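Side-chain contacts in 2-aminomuconate 6-semialdehyde dehydrogenase (Burkholderia cenocepacia, PDB 4U3W), which probably oxidises 2-aminomuconate 6-semialdehyde to 2-aminomuconate with an NAD-type cofactor, as a member of the aldehyde dehydrogenase family: residues A279-D284 and A292-S297; A285-A290 and R316-R321; T396-P399 and C404-E407; H415-D420 and V426-D431. All coordinates share one frame; numbering follows the deposited sequence.

Interaction 1: residues A279-D284 and A292-S297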
loop_
_atom_site.group_PDB
_atom_site.type_symbol
_atom_site.label_atom_id
_atom_site.label_comp_id
_atom_site.label_asym_id
_atom_site.label_seq_id
_atom_site.Cartn_x
_atom_site.Cartn_y
_atom_site.Cartn_z
ATOM N N ALA A 279 2.729 5.707 -32.747
ATOM C CA ALA A 279 2.954 7.056 -32.226
ATOM C C ALA A 279 1.874 7.963 -32.841
ATOM O O ALA A 279 1.587 7.858 -34.047
ATOM C CB ALA A 279 4.366 7.552 -32.579
ATOM N N VAL A 280 1.238 8.791 -32.004
ATOM C CA VAL A 280 0.152 9.683 -32.449
ATOM C C VAL A 280 0.618 11.103 -32.257
ATOM O O VAL A 280 1.091 11.438 -31.184
ATOM C CB VAL A 280 -1.182 9.436 -31.664
ATOM C CG1 VAL A 280 -2.307 10.349 -32.171
ATOM C CG2 VAL A 280 -1.609 7.962 -31.818
ATOM N N VAL A 281 0.550 11.900 -33.319
ATOM C CA VAL A 281 0.932 13.300 -33.240
ATOM C C VAL A 281 -0.257 14.209 -33.582
ATOM O O VAL A 281 -0.689 14.248 -34.712
ATOM C CB VAL A 281 2.136 13.642 -34.181
ATOM C CG1 VAL A 281 2.566 15.098 -33.954
ATOM C CG2 VAL A 281 3.326 12.685 -33.874
ATOM N N PHE A 282 -0.770 14.936 -32.590
ATOM C CA PHE A 282 -1.848 15.873 -32.825
ATOM C C PHE A 282 -1.276 17.196 -33.388
ATOM O O PHE A 282 -0.108 17.515 -33.112
ATOM C CB PHE A 282 -2.618 16.105 -31.509
ATOM C CG PHE A 282 -3.508 14.949 -31.136
ATOM C CD1 PHE A 282 -4.811 14.874 -31.628
ATOM C CD2 PHE A 282 -3.021 13.906 -30.332
ATOM C CE1 PHE A 282 -5.630 13.819 -31.304
ATOM C CE2 PHE A 282 -3.841 12.845 -29.977
ATOM C CZ PHE A 282 -5.144 12.792 -30.473
ATOM N N ALA A 283 -2.087 17.974 -34.128
ATOM C CA ALA A 283 -1.629 19.255 -34.685
ATOM C C ALA A 283 -1.195 20.227 -33.578
ATOM O O ALA A 283 -0.378 21.104 -33.827
ATOM C CB ALA A 283 -2.757 19.937 -35.589
ATOM N N ASP A 284 -1.711 20.070 -32.353
ATOM C CA ASP A 284 -1.341 20.979 -31.263
ATOM C C ASP A 284 -0.045 20.565 -30.551
ATOM O O ASP A 284 0.353 21.176 -29.547
ATOM C CB ASP A 284 -2.487 21.108 -30.245
ATOM C CG ASP A 284 -2.808 19.779 -29.486
ATOM O OD1 ASP A 284 -1.888 19.000 -29.158
ATOM O OD2 ASP A 284 -4.011 19.523 -29.185
ATOM N N ALA A 292 11.568 14.945 -33.561
ATOM C CA ALA A 292 12.710 14.272 -32.922
ATOM C C ALA A 292 12.322 12.983 -32.157
ATOM O O ALA A 292 13.082 11.995 -32.136
ATOM C CB ALA A 292 13.421 15.228 -31.947
ATOM N N GLY A 293 11.166 13.021 -31.494
ATOM C CA GLY A 293 10.708 11.887 -30.670
ATOM C C GLY A 293 10.387 10.673 -31.552
ATOM O O GLY A 293 10.691 9.520 -31.191
ATOM N N VAL A 294 9.722 10.941 -32.671
ATOM C CA VAL A 294 9.369 9.860 -33.616
ATOM C C VAL A 294 10.598 9.337 -34.355
ATOM O O VAL A 294 10.703 8.115 -34.620
ATOM C CB VAL A 294 8.274 10.369 -34.592
ATOM C CG1 VAL A 294 8.074 9.379 -35.833
ATOM C CG2 VAL A 294 6.989 10.555 -33.811
ATOM N N LEU A 295 11.567 10.213 -34.645
ATOM C CA LEU A 295 12.866 9.707 -35.141
ATOM C C LEU A 295 13.428 8.677 -34.168
ATOM O O LEU A 295 13.818 7.550 -34.544
ATOM C CB LEU A 295 13.875 10.842 -35.323
ATOM C CG LEU A 295 15.129 10.472 -36.148
ATOM C CD1 LEU A 295 14.789 10.485 -37.632
ATOM C CD2 LEU A 295 16.318 11.412 -35.886
ATOM N N ARG A 296 13.419 9.042 -32.894
ATOM C CA ARG A 296 13.912 8.170 -31.830
ATOM C C ARG A 296 13.127 6.864 -31.724
ATOM O O ARG A 296 13.709 5.767 -31.632
ATOM C CB ARG A 296 13.788 8.882 -30.468
ATOM C CG ARG A 296 15.023 9.419 -29.788
ATOM C CD ARG A 296 14.724 9.788 -28.275
ATOM N NE ARG A 296 15.192 8.735 -27.357
ATOM C CZ ARG A 296 14.489 8.151 -26.378
ATOM N NH1 ARG A 296 13.227 8.499 -26.132
ATOM N NH2 ARG A 296 15.068 7.214 -25.622
ATOM N N SER A 297 11.803 6.971 -31.652
ATOM C CA SER A 297 10.970 5.781 -31.366
ATOM C C SER A 297 10.951 4.871 -32.601
ATOM O O SER A 297 10.680 3.677 -32.493
ATOM C CB SER A 297 9.536 6.155 -30.945
ATOM O OG SER A 297 8.843 6.900 -31.962
#
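No ring, amide or guanidinium of the two segments takes part where Ala-279 and Val-281 meet Val-294; the contact has neither faces nor edges and is made by methyl groups alone. The flat group that packs on it comes from helix 319-331, whose Phe-322 touches both Val-281 and Val-294 and encloses them in a buried apolar core. The ring of Phe-282 does not reach the helix segment; it meets Phe-419 edge-to-face and makes a cation-pi contact with Arg-447. On the helix side a single branch does the touching. With CG1 of Val-294 anti to the backbone N (chi1 167°), its CG2 stands beside that N and is carried toward the strand, reaching Ala-279 CB at 4.2 Å. The same methyl also lies 4.2 Å from Val-281 CG2, the tip of one branch meeting the tip of another. Ala-279 and Val-281 are two residues apart, with side chains on the same face of strand 277-281, and Val-294 CG2 touches both. The intervening Val-280 points to the opposite face. Both approaches are loose van der Waals distances, and no hydrogen bond crosses between the segments. One turn along the helix, Ser-297 also points toward the strand, and its OG hydrogen-bonds to Ser-309 OG on strand 309-315. Such packing of a helix on its own preceding strand belongs to a beta-alpha-beta unit, here strand 277-281, helix 287-299 and strand 309-315, within what is by family the catalytic domain of an aldehyde dehydrogenase.

Interaction 2: residues A285-A290 and R316-R321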
loop_
_atom_site.group_PDB
_atom_site.type_symbol
_atom_site.label_atom_id
_atom_site.label_comp_id
_atom_site.label_asym_id
_atom_site.label_seq_id
_atom_site.Cartn_x
_atom_site.Cartn_y
_atom_site.Cartn_z
ATOM N N ALA A 285 0.609 19.510 -31.045
ATOM C CA ALA A 285 1.860 19.062 -30.440
ATOM C C ALA A 285 2.958 20.068 -30.640
ATOM O O ALA A 285 2.867 20.913 -31.533
ATOM C CB ALA A 285 2.304 17.653 -31.016
ATOM N N ASP A 286 3.984 19.977 -29.799
ATOM C CA ASP A 286 5.244 20.683 -30.017
ATOM C C ASP A 286 5.915 20.031 -31.220
ATOM O O ASP A 286 6.392 18.923 -31.117
ATOM C CB ASP A 286 6.113 20.608 -28.741
ATOM C CG ASP A 286 7.514 21.259 -28.893
ATOM O OD1 ASP A 286 8.092 21.356 -30.005
ATOM O OD2 ASP A 286 8.071 21.636 -27.844
ATOM N N PHE A 287 5.931 20.719 -32.353
ATOM C CA PHE A 287 6.269 20.083 -33.633
ATOM C C PHE A 287 7.695 19.574 -33.650
ATOM O O PHE A 287 7.927 18.393 -33.969
ATOM C CB PHE A 287 6.048 21.070 -34.799
ATOM C CG PHE A 287 6.305 20.459 -36.190
ATOM C CD1 PHE A 287 5.292 19.791 -36.856
ATOM C CD2 PHE A 287 7.552 20.588 -36.815
ATOM C CE1 PHE A 287 5.513 19.227 -38.134
ATOM C CE2 PHE A 287 7.791 20.057 -38.094
ATOM C CZ PHE A 287 6.756 19.385 -38.760
ATOM N N ASP A 288 8.660 20.424 -33.273
ATOM C CA ASP A 288 10.055 19.974 -33.336
ATOM C C ASP A 288 10.341 18.826 -32.376
ATOM O O ASP A 288 11.125 17.897 -32.691
ATOM C CB ASP A 288 11.023 21.118 -33.019
ATOM C CG ASP A 288 11.068 22.179 -34.115
ATOM O OD1 ASP A 288 10.588 21.959 -35.249
ATOM O OD2 ASP A 288 11.591 23.261 -33.804
ATOM N N ALA A 289 9.724 18.872 -31.194
ATOM C CA ALA A 289 9.899 17.776 -30.238
ATOM C C ALA A 289 9.295 16.448 -30.722
ATOM O O ALA A 289 9.898 15.380 -30.523
ATOM C CB ALA A 289 9.295 18.148 -28.852
ATOM N N ALA A 290 8.120 16.515 -31.347
ATOM C CA ALA A 290 7.445 15.315 -31.843
ATOM C C ALA A 290 8.215 14.704 -33.011
ATOM O O ALA A 290 8.319 13.485 -33.078
ATOM C CB ALA A 290 6.003 15.631 -32.290
ATOM N N ARG A 316 -4.171 15.554 -39.854
ATOM C CA ARG A 316 -3.989 15.958 -41.249
ATOM C C ARG A 316 -3.387 17.378 -41.477
ATOM O O ARG A 316 -2.564 17.521 -42.364
ATOM C CB ARG A 316 -5.329 15.838 -42.011
ATOM C CG ARG A 316 -5.186 15.856 -43.523
ATOM C CD ARG A 316 -6.525 15.677 -44.192
ATOM N NE ARG A 316 -7.157 14.409 -43.843
ATOM C CZ ARG A 316 -6.870 13.247 -44.420
ATOM N NH1 ARG A 316 -5.929 13.169 -45.351
ATOM N NH2 ARG A 316 -7.510 12.150 -44.051
ATOM N N PRO A 317 -3.756 18.416 -40.677
ATOM C CA PRO A 317 -3.158 19.718 -41.033
ATOM C C PRO A 317 -1.617 19.821 -40.938
ATOM O O PRO A 317 -1.042 20.696 -41.580
ATOM C CB PRO A 317 -3.802 20.689 -40.031
ATOM C CG PRO A 317 -5.065 20.051 -39.653
ATOM C CD PRO A 317 -4.786 18.568 -39.630
ATOM N N ILE A 318 -0.940 18.953 -40.181
ATOM C CA ILE A 318 0.511 19.020 -40.142
ATOM C C ILE A 318 1.165 17.796 -40.795
ATOM O O ILE A 318 2.381 17.607 -40.676
ATOM C CB ILE A 318 1.050 19.139 -38.681
ATOM C CG1 ILE A 318 0.502 18.019 -37.796
ATOM C CG2 ILE A 318 0.739 20.515 -38.065
ATOM C CD1 ILE A 318 1.349 17.792 -36.545
ATOM N N PHE A 319 0.365 16.948 -41.448
ATOM C CA PHE A 319 0.883 15.656 -41.946
ATOM C C PHE A 319 2.040 15.838 -42.942
ATOM O O PHE A 319 3.128 15.281 -42.756
ATOM C CB PHE A 319 -0.262 14.834 -42.578
ATOM C CG PHE A 319 0.185 13.572 -43.304
ATOM C CD1 PHE A 319 0.494 12.407 -42.606
ATOM C CD2 PHE A 319 0.249 13.541 -44.679
ATOM C CE1 PHE A 319 0.877 11.246 -43.299
ATOM C CE2 PHE A 319 0.637 12.400 -45.352
ATOM C CZ PHE A 319 0.965 11.248 -44.654
ATOM N N GLU A 320 1.842 16.647 -43.977
ATOM C CA GLU A 320 2.876 16.798 -45.020
ATOM C C GLU A 320 4.177 17.387 -44.495
ATOM O O GLU A 320 5.256 16.887 -44.807
ATOM C CB GLU A 320 2.345 17.661 -46.184
ATOM C CG GLU A 320 1.294 16.940 -46.994
ATOM C CD GLU A 320 1.154 17.483 -48.420
ATOM O OE1 GLU A 320 1.975 18.337 -48.854
ATOM O OE2 GLU A 320 0.218 17.030 -49.119
ATOM N N ARG A 321 4.067 18.423 -43.670
ATOM C CA ARG A 321 5.227 19.027 -43.007
ATOM C C ARG A 321 5.939 18.032 -42.094
ATOM O O ARG A 321 7.176 18.022 -42.024
ATOM C CB ARG A 321 4.807 20.239 -42.154
ATOM C CG ARG A 321 4.325 21.415 -42.929
ATOM C CD ARG A 321 4.023 22.633 -41.989
ATOM N NE ARG A 321 5.024 22.788 -40.925
ATOM C CZ ARG A 321 4.768 22.830 -39.616
ATOM N NH1 ARG A 321 3.529 22.742 -39.146
ATOM N NH2 ARG A 321 5.769 22.982 -38.762
#
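A cation-pi stack of Arg-321 on Phe-287 joins the first turns of helices 287-299 and 319-331, neighbours on one face of the seven-stranded sheet in the aldehyde dehydrogenase fold. The guanidinium lies almost flat on the ring, the two planes 25° apart, and Arg-321 CZ is 4.0 Å from the centre of the Phe-287 ring. Arg-321 NH2 sits over the middle of that face, 3.6 Å from Phe-287 CD2, while the rest of the guanidinium is displaced toward the rim. A bend in the arginine chain at chi3 (40°) turns its end back over the phenylalanine. The ring itself extends toward the second helix because CG is anti to the backbone N of Phe-287 (chi1 -177°). Its far corner meets the arginine backbone at the edge, with Phe-287 CZ 3.6 Å from Arg-321 O. Deeper in, Ile-318 CD1 approaches Phe-287 CD1 at 4.4 Å, linking the partly exposed stack to the buried side chains beneath, where Ile-318 also touches Val-281. Phe-322 and Ala-325 of helix 319-331 give the ring further apolar neighbours. Ile-318 stands at the N-cap position of that helix. Asp-286 does so for helix 287-299, and its OD1 accepts from Ala-289 N at 3.2 Å, the N-H arriving from above the carboxylate plane.

Interaction 3: residues T396-P399 and C404-E407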
loop_
_atom_site.group_PDB
_atom_site.type_symbol
_atom_site.label_atom_id
_atom_site.label_comp_id
_atom_site.label_asym_id
_atom_site.label_seq_id
_atom_site.Cartn_x
_atom_site.Cartn_y
_atom_site.Cartn_z
ATOM N N THR A 396 4.495 5.884 -46.718
ATOM C CA THR A 396 3.124 6.374 -46.605
ATOM C C THR A 396 2.172 5.642 -47.579
ATOM O O THR A 396 2.615 4.823 -48.401
ATOM C CB THR A 396 3.028 7.923 -46.883
ATOM O OG1 THR A 396 3.593 8.204 -48.161
ATOM C CG2 THR A 396 3.789 8.723 -45.839
ATOM N N GLY A 397 0.869 5.927 -47.499
ATOM C CA GLY A 397 -0.061 5.417 -48.514
ATOM C C GLY A 397 -0.679 4.051 -48.283
ATOM O O GLY A 397 -1.455 3.588 -49.091
ATOM N N LEU A 398 -0.363 3.387 -47.183
ATOM C CA LEU A 398 -0.950 2.061 -46.923
ATOM C C LEU A 398 -2.211 2.147 -46.031
ATOM O O LEU A 398 -2.252 2.937 -45.091
ATOM C CB LEU A 398 0.099 1.155 -46.280
ATOM C CG LEU A 398 1.344 0.882 -47.131
ATOM C CD1 LEU A 398 2.397 0.115 -46.320
ATOM C CD2 LEU A 398 0.938 0.060 -48.379
ATOM N N PRO A 399 -3.236 1.329 -46.322
ATOM C CA PRO A 399 -4.451 1.288 -45.494
ATOM C C PRO A 399 -4.209 0.509 -44.200
ATOM O O PRO A 399 -3.268 -0.285 -44.186
ATOM C CB PRO A 399 -5.467 0.567 -46.392
ATOM C CG PRO A 399 -4.607 -0.368 -47.235
ATOM C CD PRO A 399 -3.342 0.442 -47.512
ATOM N N CYS A 404 1.928 -4.767 -43.969
ATOM C CA CYS A 404 3.112 -4.030 -43.535
ATOM C C CYS A 404 2.845 -3.031 -42.424
ATOM O O CYS A 404 3.811 -2.559 -41.824
ATOM C CB CYS A 404 3.776 -3.309 -44.723
ATOM S SG CYS A 404 4.711 -4.527 -45.763
ATOM N N VAL A 405 1.576 -2.711 -42.158
ATOM C CA VAL A 405 1.251 -1.876 -41.012
ATOM C C VAL A 405 0.591 -2.710 -39.908
ATOM O O VAL A 405 0.239 -2.146 -38.875
ATOM C CB VAL A 405 0.317 -0.688 -41.361
ATOM C CG1 VAL A 405 0.923 0.124 -42.460
ATOM C CG2 VAL A 405 -1.080 -1.147 -41.797
ATOM N N ARG A 406 0.422 -4.026 -40.114
ATOM C CA ARG A 406 -0.133 -4.873 -39.043
ATOM C C ARG A 406 0.923 -5.817 -38.442
ATOM O O ARG A 406 0.916 -6.078 -37.218
ATOM C CB ARG A 406 -1.348 -5.677 -39.528
ATOM C CG ARG A 406 -2.526 -4.812 -39.945
ATOM C CD ARG A 406 -3.821 -5.635 -40.156
ATOM N NE ARG A 406 -4.506 -5.943 -38.892
ATOM C CZ ARG A 406 -5.295 -5.090 -38.231
ATOM N NH1 ARG A 406 -5.522 -3.856 -38.697
ATOM N NH2 ARG A 406 -5.873 -5.467 -37.090
ATOM N N GLU A 407 1.847 -6.300 -39.259
ATOM C CA GLU A 407 2.797 -7.311 -38.779
ATOM C C GLU A 407 4.095 -6.685 -38.253
ATOM O O GLU A 407 4.642 -5.732 -38.829
ATOM C CB GLU A 407 3.087 -8.313 -39.885
ATOM C CG GLU A 407 1.835 -9.084 -40.300
ATOM C CD GLU A 407 1.990 -9.906 -41.589
ATOM O OE1 GLU A 407 3.132 -10.170 -42.032
ATOM O OE2 GLU A 407 0.937 -10.314 -42.137
#
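Leu-398 and Val-405 make the central apolar contact, with Val-405 CG1 4.0 Å from Leu-398 CB. The leucine's CD1 reaches on to the neighbouring residue, 4.0 Å from Cys-404 CB, and also lies 4.1 Å from Val-405 CG1, so this valine methyl packs against both the root and the end of the leucine. The other valine branch has a polar neighbour: Val-405 CG2 is 3.4 Å from Pro-399 O. The chi1 of Val-405 (-55°) divides the work, sending CG1 to the leucine and CG2 to the carbonyl. The segments lie at the end of strand 393-396 and in the connection that follows, which leads through a short, weakly bonded helical turn about 403-406 to the parallel, adjacent strand 413-419; the contact folds the start of that connection against the turn. Around this core, Cys-404 packs on Tyr-360, Leu-363 and Ala-364 of helix 351-366, and Leu-398 touches Glu-367 and Ala-369. Before the leucine, Gly-397 takes a positive phi (89°) as the chain leaves the strand. Polar bonds fix the backbone on both sides: Leu-398 N is hydrogen-bonded to His-415 NE2, Cys-404 N to Glu-367 OE1, and Cys-404 O receives Lys-276 NZ.

Interaction 4: residues H415-D420 and V426-D431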
loop_
_atom_site.group_PDB
_atom_site.type_symbol
_atom_site.label_atom_id
_atom_site.label_comp_id
_atom_site.label_asym_id
_atom_site.label_seq_id
_atom_site.Cartn_x
_atom_site.Cartn_y
_atom_site.Cartn_z
ATOM N N HIS A 415 5.560 3.510 -40.893
ATOM C CA HIS A 415 4.567 4.001 -41.833
ATOM C C HIS A 415 3.877 5.244 -41.181
ATOM O O HIS A 415 3.572 5.235 -40.005
ATOM C CB HIS A 415 3.532 2.912 -42.179
ATOM C CG HIS A 415 2.403 3.407 -43.035
ATOM N ND1 HIS A 415 1.245 3.951 -42.507
ATOM C CD2 HIS A 415 2.253 3.458 -44.383
ATOM C CE1 HIS A 415 0.440 4.323 -43.490
ATOM N NE2 HIS A 415 1.031 4.044 -44.636
ATOM N N ILE A 416 3.601 6.281 -41.961
ATOM C CA ILE A 416 2.901 7.493 -41.444
ATOM C C ILE A 416 1.562 7.657 -42.185
ATOM O O ILE A 416 1.536 7.620 -43.427
ATOM C CB ILE A 416 3.804 8.761 -41.616
ATOM C CG1 ILE A 416 5.231 8.388 -41.177
ATOM C CG2 ILE A 416 3.260 10.022 -40.797
ATOM C CD1 ILE A 416 6.266 9.471 -41.238
ATOM N N ALA A 417 0.454 7.827 -41.440
ATOM C CA ALA A 417 -0.864 8.089 -42.058
ATOM C C ALA A 417 -1.469 9.318 -41.442
ATOM O O ALA A 417 -1.158 9.634 -40.300
ATOM C CB ALA A 417 -1.822 6.913 -41.897
ATOM N N PRO A 418 -2.324 10.033 -42.209
ATOM C CA PRO A 418 -3.076 11.156 -41.637
ATOM C C PRO A 418 -4.306 10.701 -40.865
ATOM O O PRO A 418 -4.864 9.663 -41.241
ATOM C CB PRO A 418 -3.513 11.948 -42.869
ATOM C CG PRO A 418 -3.700 10.863 -43.926
ATOM C CD PRO A 418 -2.625 9.831 -43.641
ATOM N N PHE A 419 -4.746 11.478 -39.869
ATOM C CA PHE A 419 -6.057 11.252 -39.271
ATOM C C PHE A 419 -6.789 12.589 -39.130
ATOM O O PHE A 419 -6.164 13.663 -39.199
ATOM C CB PHE A 419 -5.943 10.504 -37.917
ATOM C CG PHE A 419 -5.385 11.317 -36.776
ATOM C CD1 PHE A 419 -4.006 11.386 -36.573
ATOM C CD2 PHE A 419 -6.222 11.943 -35.861
ATOM C CE1 PHE A 419 -3.458 12.094 -35.506
ATOM C CE2 PHE A 419 -5.697 12.689 -34.780
ATOM C CZ PHE A 419 -4.307 12.768 -34.595
ATOM N N ASP A 420 -8.107 12.531 -38.944
ATOM C CA ASP A 420 -8.901 13.753 -38.828
ATOM C C ASP A 420 -9.472 14.041 -37.455
ATOM O O ASP A 420 -9.676 15.197 -37.122
ATOM C CB ASP A 420 -10.041 13.711 -39.850
ATOM C CG ASP A 420 -9.523 13.693 -41.264
ATOM O OD1 ASP A 420 -8.807 14.656 -41.630
ATOM O OD2 ASP A 420 -9.768 12.682 -41.963
ATOM N N VAL A 426 -8.034 6.937 -31.955
ATOM C CA VAL A 426 -8.054 5.999 -30.840
ATOM C C VAL A 426 -8.440 4.591 -31.376
ATOM O O VAL A 426 -7.788 3.588 -31.052
ATOM C CB VAL A 426 -9.032 6.459 -29.739
ATOM C CG1 VAL A 426 -9.316 5.317 -28.766
ATOM C CG2 VAL A 426 -8.447 7.699 -28.956
ATOM N N LYS A 427 -9.484 4.527 -32.197
ATOM C CA LYS A 427 -9.901 3.269 -32.804
ATOM C C LYS A 427 -8.813 2.669 -33.667
ATOM O O LYS A 427 -8.591 1.438 -33.625
ATOM C CB LYS A 427 -11.166 3.435 -33.648
ATOM C CG LYS A 427 -12.402 3.732 -32.827
ATOM C CD LYS A 427 -13.639 3.875 -33.723
ATOM C CE LYS A 427 -14.844 4.380 -32.935
ATOM N NZ LYS A 427 -15.212 3.403 -31.876
ATOM N N ARG A 428 -8.121 3.507 -34.442
ATOM C CA ARG A 428 -7.077 2.964 -35.342
ATOM C C ARG A 428 -5.864 2.407 -34.546
ATOM O O ARG A 428 -5.287 1.357 -34.868
ATOM C CB ARG A 428 -6.642 4.055 -36.323
ATOM C CG ARG A 428 -7.821 4.472 -37.201
ATOM C CD ARG A 428 -7.493 5.564 -38.192
ATOM N NE ARG A 428 -6.564 5.150 -39.253
ATOM C CZ ARG A 428 -6.019 6.026 -40.102
ATOM N NH1 ARG A 428 -6.316 7.314 -39.986
ATOM N NH2 ARG A 428 -5.177 5.635 -41.045
ATOM N N VAL A 429 -5.502 3.109 -33.491
ATOM C CA VAL A 429 -4.440 2.622 -32.626
ATOM C C VAL A 429 -4.847 1.263 -32.039
ATOM O O VAL A 429 -4.065 0.325 -32.098
ATOM C CB VAL A 429 -4.120 3.638 -31.479
ATOM C CG1 VAL A 429 -3.238 2.961 -30.373
ATOM C CG2 VAL A 429 -3.424 4.886 -32.029
ATOM N N ASN A 430 -6.084 1.139 -31.540
ATOM C CA ASN A 430 -6.507 -0.103 -30.855
ATOM C C ASN A 430 -6.861 -1.264 -31.782
ATOM O O ASN A 430 -6.929 -2.435 -31.344
ATOM C CB ASN A 430 -7.687 0.189 -29.927
ATOM C CG ASN A 430 -7.258 0.981 -28.707
ATOM O OD1 ASN A 430 -6.078 0.983 -28.364
ATOM N ND2 ASN A 430 -8.203 1.669 -28.058
ATOM N N ASP A 431 -7.013 -0.954 -33.063
ATOM C CA ASP A 431 -7.224 -2.000 -34.064
ATOM C C ASP A 431 -5.921 -2.798 -34.349
ATOM O O ASP A 431 -5.202 -2.578 -35.351
ATOM C CB ASP A 431 -7.792 -1.372 -35.338
ATOM C CG ASP A 431 -7.913 -2.378 -36.462
ATOM O OD1 ASP A 431 -8.115 -3.590 -36.163
ATOM O OD2 ASP A 431 -7.819 -1.938 -37.637
#
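Strand 415-419, with Ala-417, Pro-418 and Phe-419, runs at 148° to helix 426-430, roughly antiparallel, and the 11.0 Å between their axes is spanned by the long side chain of Arg-428. The arginine ends on the strand backbone. Its NH1 donates to Pro-418 O over 3.0 Å, with an N-H...O angle of 158°. The oxygen lies at the edge of the guanidinium, close to its plane, while the nitrogen approaches somewhat out of the plane of the carbonyl. Around this bond the two terminal nitrogens also come close to the strand's side chains: Arg-428 NH2 is 3.7 Å from Ala-417 CB, and Arg-428 NH1 is 3.8 Å from Phe-419 CB. Phe-419 offers only its root here. Its CG lies between the backbone N and the carbonyl carbon (chi1 72°), which swings the ring away from the arginine, toward Val-280 on strand 277-281. Two carboxylates complete the grip, Asp-400 OD2 in a salt bridge with Arg-428 NE and Glu-424 OE2 in another with NH1. Several bonds thus limit rotation of the guanidinium, and the two acidic partners would be expected to stabilise its positive charge. Strand 413-419 lies between strands 309-315 and 393-396. Ile-416 faces helix 319-331 on one side of the sheet, whereas Ala-417 faces helix 422-430 on the other. The same helix reaches along this face to strand 277-281, Val-429 packing on Ala-278, before the chain enters strand 437-441 beyond that strand.

All four contacts pack on or connect strands of one seven-stranded sheet. Interactions 1 and 2 share helix 287-299 on one face and touch through Val-281 CG1, 3.9 Å from Ala-290 CB. Interaction 4 is on the opposite face, meeting interaction 1 where Val-280 packs on Val-429. Interactions 1 and 3 are mainly buried and apolar, although a carbonyl joins the latter. The partly buried pair 2 and 4 each use an arginine, over a ring in one, bonded to a backbone carbonyl and paired with two acids in the other. Salt bridges connect the neighbours: Arg-316 to Asp-420 between interactions 2 and 4, Arg-406 to Asp-431 between 3 and 4.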